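Local coordinates for protein glutathione synthetase-like effector 30 (Gpa-GSS30-apo) (PDB 5OET) that is a nematode effector whose gene probably arose from that of a housekeeping glutathione synthetase, the ATP-dependent enzyme that joins glycine to gamma-glutamylcysteine, at residues Q235-F240 and A245-L250; R276-F281 and D304-A309. All coordinates share one frame; numbering follows the deposited sequence.

How the contacts relate
Both contacts lie in the same mixed sheet of the glutathione synthetase fold, with centres about 8 Å apart. They follow each other along the chain: contact 1 joins the end of helix 225-240 to the start of strand 246-251, and contact 2 links strands 279-283 and 306-314. Strand 246-251 runs between those two and is parallel to both, so contact 2 reaches across the strand that contact 1 packs against the helix. That shared strand is held on both flanks by probable backbone hydrogen bonds, to strand 279-283 through Ile247 O and Arg280 N at 2.8 Å, and to strand 306-314 through Val246 O and Ala309 N at 2.9 Å.

Contact 1 of 2, residues Q235-F240 and A245-L250; sequences QAWLEF and AVILFL
Trp237 makes the one hydrogen bond between helix segment 235-240 and segment 245-250: its indole N-H donates to the carbonyl oxygen of Ala245, with NE1 of Trp237 2.8 Å from O of Ala245. The bond is nearly straight, with an N-H...O angle of 173°, and the oxygen lies almost in the plane of the indole. Seen from the acceptor, however, the donor stands well above the carbonyl plane, about 50° out of it. Tryptophan suits this place because it combines a broad apolar surface with a single N-H, which here reaches a backbone oxygen just ahead of the strand. Its CG is anti to the backbone N (chi1 -174°), which places the indole beside Ala245 and Ile247.

The connection is a short alpha-beta link: four residues separate helix 225-240 from segment 245-250, and the strand that begins at Val246 enters a sheet between strands 279-283 and 306-314, parallel to both. The helix end therefore packs on the strand that directly follows it.

Apolar contacts complete the junction. Ile247 crosses the indole at about a right angle, its CG1 3.9 Å from Trp237 CD1 and its terminal CD1 4.2 Å from Trp237 CB. A beta-branched residue serves both needs here, favouring an extended backbone while sending one branch to the helix; Ile277 also touches both side chains. One helical turn on, Phe240 brings ring atom CD2 to 4.2 Å from CB of Ala245. The small alanine side chain packs against the ring, and Phe240 also packs on Ala309 of strand 306-314.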
ATOM      1  N   GLN A 235      14.358 -10.163  18.399  1.00 45.19           N
ATOM      2  CA  GLN A 235      15.195 -10.321  19.582  1.00 45.77           C
ATOM      3  C   GLN A 235      14.443 -11.033  20.708  1.00 45.74           C
ATOM      4  O   GLN A 235      15.052 -11.792  21.424  1.00 47.55           O
ATOM      5  CB  GLN A 235      15.732  -8.982  20.099  1.00 45.49           C
ATOM      6  CG  GLN A 235      16.709  -8.285  19.178  1.00 45.35           C
ATOM      7  CD  GLN A 235      18.003  -9.036  19.021  1.00 46.68           C
ATOM      8  OE1 GLN A 235      18.603  -9.482  19.993  1.00 47.56           O
ATOM      9  NE2 GLN A 235      18.440  -9.191  17.787  1.00 47.55           N
ATOM     10  N   ALA A 236      13.142 -10.795  20.860  1.00 44.65           N
ATOM     11  CA  ALA A 236      12.337 -11.538  21.843  1.00 45.58           C
ATOM     12  C   ALA A 236      12.251 -13.034  21.513  1.00 47.37           C
ATOM     13  O   ALA A 236      12.424 -13.893  22.388  1.00 48.66           O
ATOM     14  CB  ALA A 236      10.947 -10.944  21.977  1.00 43.76           C
ATOM     15  N   TRP A 237      11.989 -13.335  20.249  1.00 48.23           N
ATOM     16  CA  TRP A 237      11.969 -14.705  19.769  1.00 50.08           C
ATOM     17  C   TRP A 237      13.293 -15.398  20.087  1.00 52.24           C
ATOM     18  O   TRP A 237      13.299 -16.491  20.634  1.00 54.19           O
ATOM     19  CB  TRP A 237      11.717 -14.708  18.268  1.00 50.54           C
ATOM     20  CG  TRP A 237      11.542 -16.042  17.686  1.00 52.55           C
ATOM     21  CD1 TRP A 237      10.426 -16.820  17.734  1.00 52.43           C
ATOM     22  CD2 TRP A 237      12.516 -16.774  16.946  1.00 54.66           C
ATOM     23  NE1 TRP A 237      10.646 -17.993  17.062  1.00 54.22           N
ATOM     24  CE2 TRP A 237      11.922 -17.985  16.563  1.00 55.16           C
ATOM     25  CE3 TRP A 237      13.836 -16.519  16.562  1.00 55.39           C
ATOM     26  CZ2 TRP A 237      12.603 -18.942  15.824  1.00 56.80           C
ATOM     27  CZ3 TRP A 237      14.504 -17.461  15.825  1.00 56.65           C
ATOM     28  CH2 TRP A 237      13.891 -18.660  15.463  1.00 57.43           C
ATOM     29  N   LEU A 238      14.411 -14.743  19.780  1.00 53.57           N
ATOM     30  CA  LEU A 238      15.727 -15.279  20.128  1.00 55.39           C
ATOM     31  C   LEU A 238      15.934 -15.510  21.629  1.00 56.79           C
ATOM     32  O   LEU A 238      16.509 -16.526  22.004  1.00 59.20           O
ATOM     33  CB  LEU A 238      16.844 -14.383  19.606  1.00 56.50           C
ATOM     34  CG  LEU A 238      17.092 -14.307  18.103  1.00 57.38           C
ATOM     35  CD1 LEU A 238      18.194 -13.284  17.832  1.00 58.48           C
ATOM     36  CD2 LEU A 238      17.479 -15.670  17.550  1.00 58.85           C
ATOM     37  N   GLU A 239      15.481 -14.589  22.483  1.00 56.58           N
ATOM     38  CA  GLU A 239      15.612 -14.788  23.936  1.00 57.30           C
ATOM     39  C   GLU A 239      14.803 -15.989  24.448  1.00 54.36           C
ATOM     40  O   GLU A 239      15.147 -16.570  25.457  1.00 53.60           O
ATOM     41  CB  GLU A 239      15.207 -13.558  24.754  1.00 61.17           C
ATOM     42  CG  GLU A 239      15.828 -12.199  24.402  1.00 66.30           C
ATOM     43  CD  GLU A 239      17.265 -12.216  23.840  1.00 73.03           C
ATOM     44  OE1 GLU A 239      18.198 -12.768  24.498  1.00 78.19           O
ATOM     45  OE2 GLU A 239      17.468 -11.636  22.732  1.00 74.61           O
ATOM     46  N   PHE A 240      13.718 -16.336  23.768  1.00 52.05           N
ATOM     47  CA  PHE A 240      12.945 -17.537  24.103  1.00 52.09           C
ATOM     48  C   PHE A 240      13.701 -18.828  23.724  1.00 52.85           C
ATOM     49  O   PHE A 240      13.627 -19.824  24.438  1.00 52.16           O
ATOM     50  CB  PHE A 240      11.570 -17.499  23.435  1.00 50.21           C
ATOM     51  CG  PHE A 240      10.621 -18.529  23.953  1.00 49.51           C
ATOM     52  CD1 PHE A 240       9.932 -18.320  25.132  1.00 48.44           C
ATOM     53  CD2 PHE A 240      10.425 -19.723  23.260  1.00 50.07           C
ATOM     54  CE1 PHE A 240       9.070 -19.292  25.615  1.00 49.46           C
ATOM     55  CE2 PHE A 240       9.551 -20.693  23.743  1.00 49.76           C
ATOM     56  CZ  PHE A 240       8.874 -20.480  24.917  1.00 49.64           C
ATOM     57  N   ALA A 245       9.383 -22.517  17.727  1.00 51.96           N
ATOM     58  CA  ALA A 245       8.372 -21.624  18.295  1.00 49.25           C
ATOM     59  C   ALA A 245       7.917 -20.494  17.386  1.00 47.64           C
ATOM     60  O   ALA A 245       8.693 -19.956  16.591  1.00 46.25           O
ATOM     61  CB  ALA A 245       8.862 -21.025  19.593  1.00 48.91           C
ATOM     62  N   VAL A 246       6.650 -20.114  17.573  1.00 47.31           N
ATOM     63  CA  VAL A 246       5.960 -19.126  16.750  1.00 46.59           C
ATOM     64  C   VAL A 246       5.730 -17.870  17.538  1.00 45.49           C
ATOM     65  O   VAL A 246       5.716 -17.887  18.759  1.00 47.13           O
ATOM     66  CB  VAL A 246       4.548 -19.604  16.277  1.00 47.55           C
ATOM     67  CG1 VAL A 246       4.628 -20.975  15.619  1.00 48.69           C
ATOM     68  CG2 VAL A 246       3.500 -19.607  17.414  1.00 46.89           C
ATOM     69  N   ILE A 247       5.476 -16.794  16.822  1.00 43.75           N
ATOM     70  CA  ILE A 247       5.065 -15.547  17.414  1.00 42.62           C
ATOM     71  C   ILE A 247       3.550 -15.379  17.197  1.00 42.57           C
ATOM     72  O   ILE A 247       3.060 -15.468  16.066  1.00 41.88           O
ATOM     73  CB  ILE A 247       5.837 -14.393  16.779  1.00 41.42           C
ATOM     74  CG1 ILE A 247       7.309 -14.479  17.170  1.00 41.60           C
ATOM     75  CG2 ILE A 247       5.260 -13.069  17.237  1.00 41.33           C
ATOM     76  CD1 ILE A 247       8.194 -13.611  16.312  1.00 41.49           C
ATOM     77  N   LEU A 248       2.819 -15.117  18.281  1.00 41.85           N
ATOM     78  CA  LEU A 248       1.376 -15.016  18.222  1.00 41.87           C
ATOM     79  C   LEU A 248       0.969 -13.561  18.125  1.00 41.92           C
ATOM     80  O   LEU A 248       1.405 -12.739  18.943  1.00 41.87           O
ATOM     81  CB  LEU A 248       0.768 -15.638  19.462  1.00 43.16           C
ATOM     82  CG  LEU A 248      -0.710 -16.021  19.422  1.00 43.58           C
ATOM     83  CD1 LEU A 248      -0.964 -17.085  18.361  1.00 43.89           C
ATOM     84  CD2 LEU A 248      -1.121 -16.538  20.801  1.00 44.68           C
ATOM     85  N   PHE A 249       0.165 -13.241  17.104  1.00 41.26           N
ATOM     86  CA  PHE A 249      -0.455 -11.927  16.979  1.00 40.42           C
ATOM     87  C   PHE A 249      -1.898 -12.132  17.408  1.00 42.07           C
ATOM     88  O   PHE A 249      -2.676 -12.845  16.719  1.00 43.44           O
ATOM     89  CB  PHE A 249      -0.361 -11.385  15.554  1.00 39.42           C
ATOM     90  CG  PHE A 249       1.001 -10.874  15.196  1.00 38.33           C
ATOM     91  CD1 PHE A 249       2.072 -11.740  15.052  1.00 38.89           C
ATOM     92  CD2 PHE A 249       1.225  -9.537  15.018  1.00 38.50           C
ATOM     93  CE1 PHE A 249       3.346 -11.281  14.721  1.00 38.49           C
ATOM     94  CE2 PHE A 249       2.505  -9.067  14.674  1.00 38.97           C
ATOM     95  CZ  PHE A 249       3.571  -9.946  14.542  1.00 38.02           C
ATOM     96  N   LEU A 250      -2.232 -11.538  18.554  1.00 42.00           N
ATOM     97  CA  LEU A 250      -3.552 -11.647  19.141  1.00 43.78           C
ATOM     98  C   LEU A 250      -4.345 -10.375  18.845  1.00 44.28           C
ATOM     99  O   LEU A 250      -3.956  -9.290  19.267  1.00 42.35           O
ATOM    100  CB  LEU A 250      -3.396 -11.856  20.641  1.00 45.04           C
ATOM    101  CG  LEU A 250      -4.494 -12.563  21.422  1.00 46.32           C
ATOM    102  CD1 LEU A 250      -4.837 -13.906  20.810  1.00 48.16           C
ATOM    103  CD2 LEU A 250      -4.019 -12.747  22.847  1.00 47.08           C
TER

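Contact 2 of 2, residues R276-F281 and D304-A309; sequences RIKCRF and DKFVVA
The ring of Phe306 meets two cationic side chains, Lys278 and Arg280, across strand 246-251, which lies between strands 279-283 and 306-314 in a parallel part of the mixed sheet. With a strand intervening, the nearest CA atoms, those of Arg280 and Val308, are 9.2 Å apart, and long side chains must span the gap. Phe306 also belongs to a classic beta bulge, in which it and Lys305 both face Leu302.

The closer-packed part is at buried Arg280. Its NH2 comes to 3.4 Å from Phe306 CE2, a ring atom near the guanidinium plane and at its edge, and the two flat groups stand 76° apart. Bends at chi2 and chi3 (-72° and -116°) bring NH2 up to the CD2-CE2 side of the ring. Arginine suits the place because NH2 can lie against the ring while NH1 forms a salt bridge with Glu49 of the second subunit.

The looser side belongs to partly exposed Lys278. Its chain crosses the ring at about a right angle, and its ammonium group forms a salt bridge with Glu244; the same NZ meets the CD1-CE1 side of the ring, 3.5 Å from Phe306 CE1.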
ATOM      1  N   ARG A 276      12.581 -17.960   7.866  1.00 79.36           N
ATOM      2  CA  ARG A 276      11.149 -17.687   8.102  1.00 78.05           C
ATOM      3  C   ARG A 276      10.636 -17.968   9.538  1.00 72.72           C
ATOM      4  O   ARG A 276      10.290 -19.109   9.847  1.00 72.38           O
ATOM      5  CB  ARG A 276      10.314 -18.541   7.113  1.00 82.86           C
ATOM      6  CG  ARG A 276       8.815 -18.189   7.134  1.00 86.65           C
ATOM      7  CD  ARG A 276       8.495 -16.907   6.366  1.00 88.70           C
ATOM      8  NE  ARG A 276       8.714 -15.660   7.119  1.00 90.31           N
ATOM      9  CZ  ARG A 276       7.876 -15.145   8.024  1.00 92.57           C
ATOM     10  NH1 ARG A 276       6.719 -15.744   8.329  1.00 93.14           N
ATOM     11  NH2 ARG A 276       8.201 -14.014   8.651  1.00 91.76           N
ATOM     12  N   ILE A 277      10.542 -16.943  10.394  1.00 65.08           N
ATOM     13  CA  ILE A 277       9.814 -17.092  11.662  1.00 60.91           C
ATOM     14  C   ILE A 277       8.308 -17.080  11.416  1.00 58.94           C
ATOM     15  O   ILE A 277       7.791 -16.159  10.809  1.00 58.14           O
ATOM     16  CB  ILE A 277      10.169 -15.994  12.669  1.00 59.10           C
ATOM     17  CG1 ILE A 277      11.638 -16.116  13.060  1.00 59.85           C
ATOM     18  CG2 ILE A 277       9.287 -16.090  13.916  1.00 58.51           C
ATOM     19  CD1 ILE A 277      12.174 -14.896  13.759  1.00 58.79           C
ATOM     20  N   LYS A 278       7.608 -18.102  11.886  1.00 59.64           N
ATOM     21  CA  LYS A 278       6.175 -18.177  11.673  1.00 59.01           C
ATOM     22  C   LYS A 278       5.495 -17.235  12.659  1.00 54.86           C
ATOM     23  O   LYS A 278       5.798 -17.223  13.846  1.00 55.15           O
ATOM     24  CB  LYS A 278       5.648 -19.604  11.812  1.00 62.44           C
ATOM     25  CG  LYS A 278       6.146 -20.566  10.738  1.00 65.94           C
ATOM     26  CD  LYS A 278       6.023 -22.036  11.180  1.00 70.09           C
ATOM     27  CE  LYS A 278       7.113 -22.458  12.162  1.00 71.04           C
ATOM     28  NZ  LYS A 278       6.870 -23.761  12.862  1.00 72.58           N
ATOM     29  N   CYS A 279       4.607 -16.425  12.121  1.00 50.74           N
ATOM     30  CA  CYS A 279       3.784 -15.521  12.872  1.00 49.73           C
ATOM     31  C   CYS A 279       2.368 -16.031  12.684  1.00 48.43           C
ATOM     32  O   CYS A 279       1.945 -16.216  11.553  1.00 50.32           O
ATOM     33  CB  CYS A 279       3.922 -14.102  12.296  1.00 49.29           C
ATOM     34  SG  CYS A 279       5.575 -13.364  12.519  1.00 49.15           S
ATOM     35  N   ARG A 280       1.635 -16.253  13.764  1.00 46.00           N
ATOM     36  CA  ARG A 280       0.316 -16.830  13.655  1.00 45.85           C
ATOM     37  C   ARG A 280      -0.732 -15.834  14.105  1.00 43.50           C
ATOM     38  O   ARG A 280      -0.691 -15.365  15.222  1.00 43.32           O
ATOM     39  CB  ARG A 280       0.264 -18.127  14.457  1.00 48.26           C
ATOM     40  CG  ARG A 280       1.277 -19.147  13.984  1.00 49.92           C
ATOM     41  CD  ARG A 280       0.910 -19.757  12.624  1.00 52.04           C
ATOM     42  NE  ARG A 280       0.667 -21.199  12.791  1.00 55.50           N
ATOM     43  CZ  ARG A 280      -0.520 -21.811  12.814  1.00 57.74           C
ATOM     44  NH1 ARG A 280      -1.665 -21.164  12.634  1.00 57.84           N
ATOM     45  NH2 ARG A 280      -0.558 -23.111  13.022  1.00 61.30           N
ATOM     46  N   PHE A 281      -1.651 -15.492  13.210  1.00 43.10           N
ATOM     47  CA  PHE A 281      -2.687 -14.488  13.474  1.00 42.25           C
ATOM     48  C   PHE A 281      -3.960 -15.156  13.942  1.00 43.87           C
ATOM     49  O   PHE A 281      -4.580 -15.888  13.177  1.00 42.98           O
ATOM     50  CB  PHE A 281      -2.970 -13.647  12.241  1.00 40.50           C
ATOM     51  CG  PHE A 281      -1.961 -12.582  12.037  1.00 40.01           C
ATOM     52  CD1 PHE A 281      -0.636 -12.916  11.766  1.00 39.43           C
ATOM     53  CD2 PHE A 281      -2.305 -11.244  12.163  1.00 39.59           C
ATOM     54  CE1 PHE A 281       0.314 -11.941  11.599  1.00 38.48           C
ATOM     55  CE2 PHE A 281      -1.356 -10.260  11.991  1.00 38.29           C
ATOM     56  CZ  PHE A 281      -0.041 -10.610  11.706  1.00 38.37           C
ATOM     57  N   ASP A 304      -2.388 -27.435  19.932  1.00 62.85           N
ATOM     58  CA  ASP A 304      -1.702 -28.589  20.517  1.00 64.69           C
ATOM     59  C   ASP A 304      -0.323 -28.939  19.919  1.00 65.04           C
ATOM     60  O   ASP A 304       0.276 -29.918  20.348  1.00 68.12           O
ATOM     61  CB  ASP A 304      -2.623 -29.807  20.467  1.00 66.39           C
ATOM     62  CG  ASP A 304      -4.065 -29.458  20.797  1.00 67.18           C
ATOM     63  OD1 ASP A 304      -4.425 -29.364  21.998  1.00 67.78           O
ATOM     64  OD2 ASP A 304      -4.835 -29.263  19.838  1.00 68.15           O
ATOM     65  N   LYS A 305       0.197 -28.129  18.994  1.00 62.87           N
ATOM     66  CA  LYS A 305       1.417 -28.452  18.253  1.00 63.84           C
ATOM     67  C   LYS A 305       2.546 -27.390  18.333  1.00 60.80           C
ATOM     68  O   LYS A 305       3.730 -27.743  18.311  1.00 61.20           O
ATOM     69  CB  LYS A 305       1.031 -28.693  16.795  1.00 66.18           C
ATOM     70  CG  LYS A 305       2.131 -29.249  15.902  1.00 68.31           C
ATOM     71  CD  LYS A 305       1.643 -29.269  14.466  1.00 69.77           C
ATOM     72  CE  LYS A 305       2.689 -29.831  13.520  1.00 72.16           C
ATOM     73  NZ  LYS A 305       2.379 -29.530  12.079  1.00 73.09           N
ATOM     74  N   PHE A 306       2.194 -26.108  18.411  1.00 56.76           N
ATOM     75  CA  PHE A 306       3.169 -25.032  18.288  1.00 53.56           C
ATOM     76  C   PHE A 306       3.378 -24.317  19.595  1.00 50.91           C
ATOM     77  O   PHE A 306       2.437 -23.810  20.180  1.00 48.91           O
ATOM     78  CB  PHE A 306       2.721 -24.040  17.228  1.00 52.34           C
ATOM     79  CG  PHE A 306       2.740 -24.611  15.849  1.00 53.38           C
ATOM     80  CD1 PHE A 306       3.953 -24.813  15.186  1.00 53.96           C
ATOM     81  CD2 PHE A 306       1.552 -24.980  15.207  1.00 53.92           C
ATOM     82  CE1 PHE A 306       3.979 -25.366  13.909  1.00 54.68           C
ATOM     83  CE2 PHE A 306       1.572 -25.535  13.935  1.00 54.01           C
ATOM     84  CZ  PHE A 306       2.786 -25.719  13.284  1.00 54.90           C
ATOM     85  N   VAL A 307       4.638 -24.266  20.025  1.00 49.47           N
ATOM     86  CA  VAL A 307       5.020 -23.498  21.185  1.00 47.61           C
ATOM     87  C   VAL A 307       5.049 -22.031  20.754  1.00 45.50           C
ATOM     88  O   VAL A 307       5.394 -21.700  19.630  1.00 44.67           O
ATOM     89  CB  VAL A 307       6.352 -23.997  21.786  1.00 48.24           C
ATOM     90  CG1 VAL A 307       6.686 -23.253  23.068  1.00 47.65           C
ATOM     91  CG2 VAL A 307       6.258 -25.494  22.098  1.00 49.48           C
ATOM     92  N   VAL A 308       4.592 -21.155  21.638  1.00 45.02           N
ATOM     93  CA  VAL A 308       4.489 -19.737  21.339  1.00 43.31           C
ATOM     94  C   VAL A 308       5.565 -19.061  22.159  1.00 43.05           C
ATOM     95  O   VAL A 308       5.533 -19.129  23.387  1.00 44.09           O
ATOM     96  CB  VAL A 308       3.105 -19.177  21.709  1.00 42.77           C
ATOM     97  CG1 VAL A 308       3.059 -17.676  21.501  1.00 42.43           C
ATOM     98  CG2 VAL A 308       2.010 -19.833  20.891  1.00 43.13           C
ATOM     99  N   ALA A 309       6.514 -18.431  21.473  1.00 42.58           N
ATOM    100  CA  ALA A 309       7.632 -17.729  22.106  1.00 42.42           C
ATOM    101  C   ALA A 309       7.239 -16.329  22.595  1.00 42.39           C
ATOM    102  O   ALA A 309       7.649 -15.902  23.678  1.00 44.26           O
ATOM    103  CB  ALA A 309       8.807 -17.633  21.148  1.00 42.11           C
TER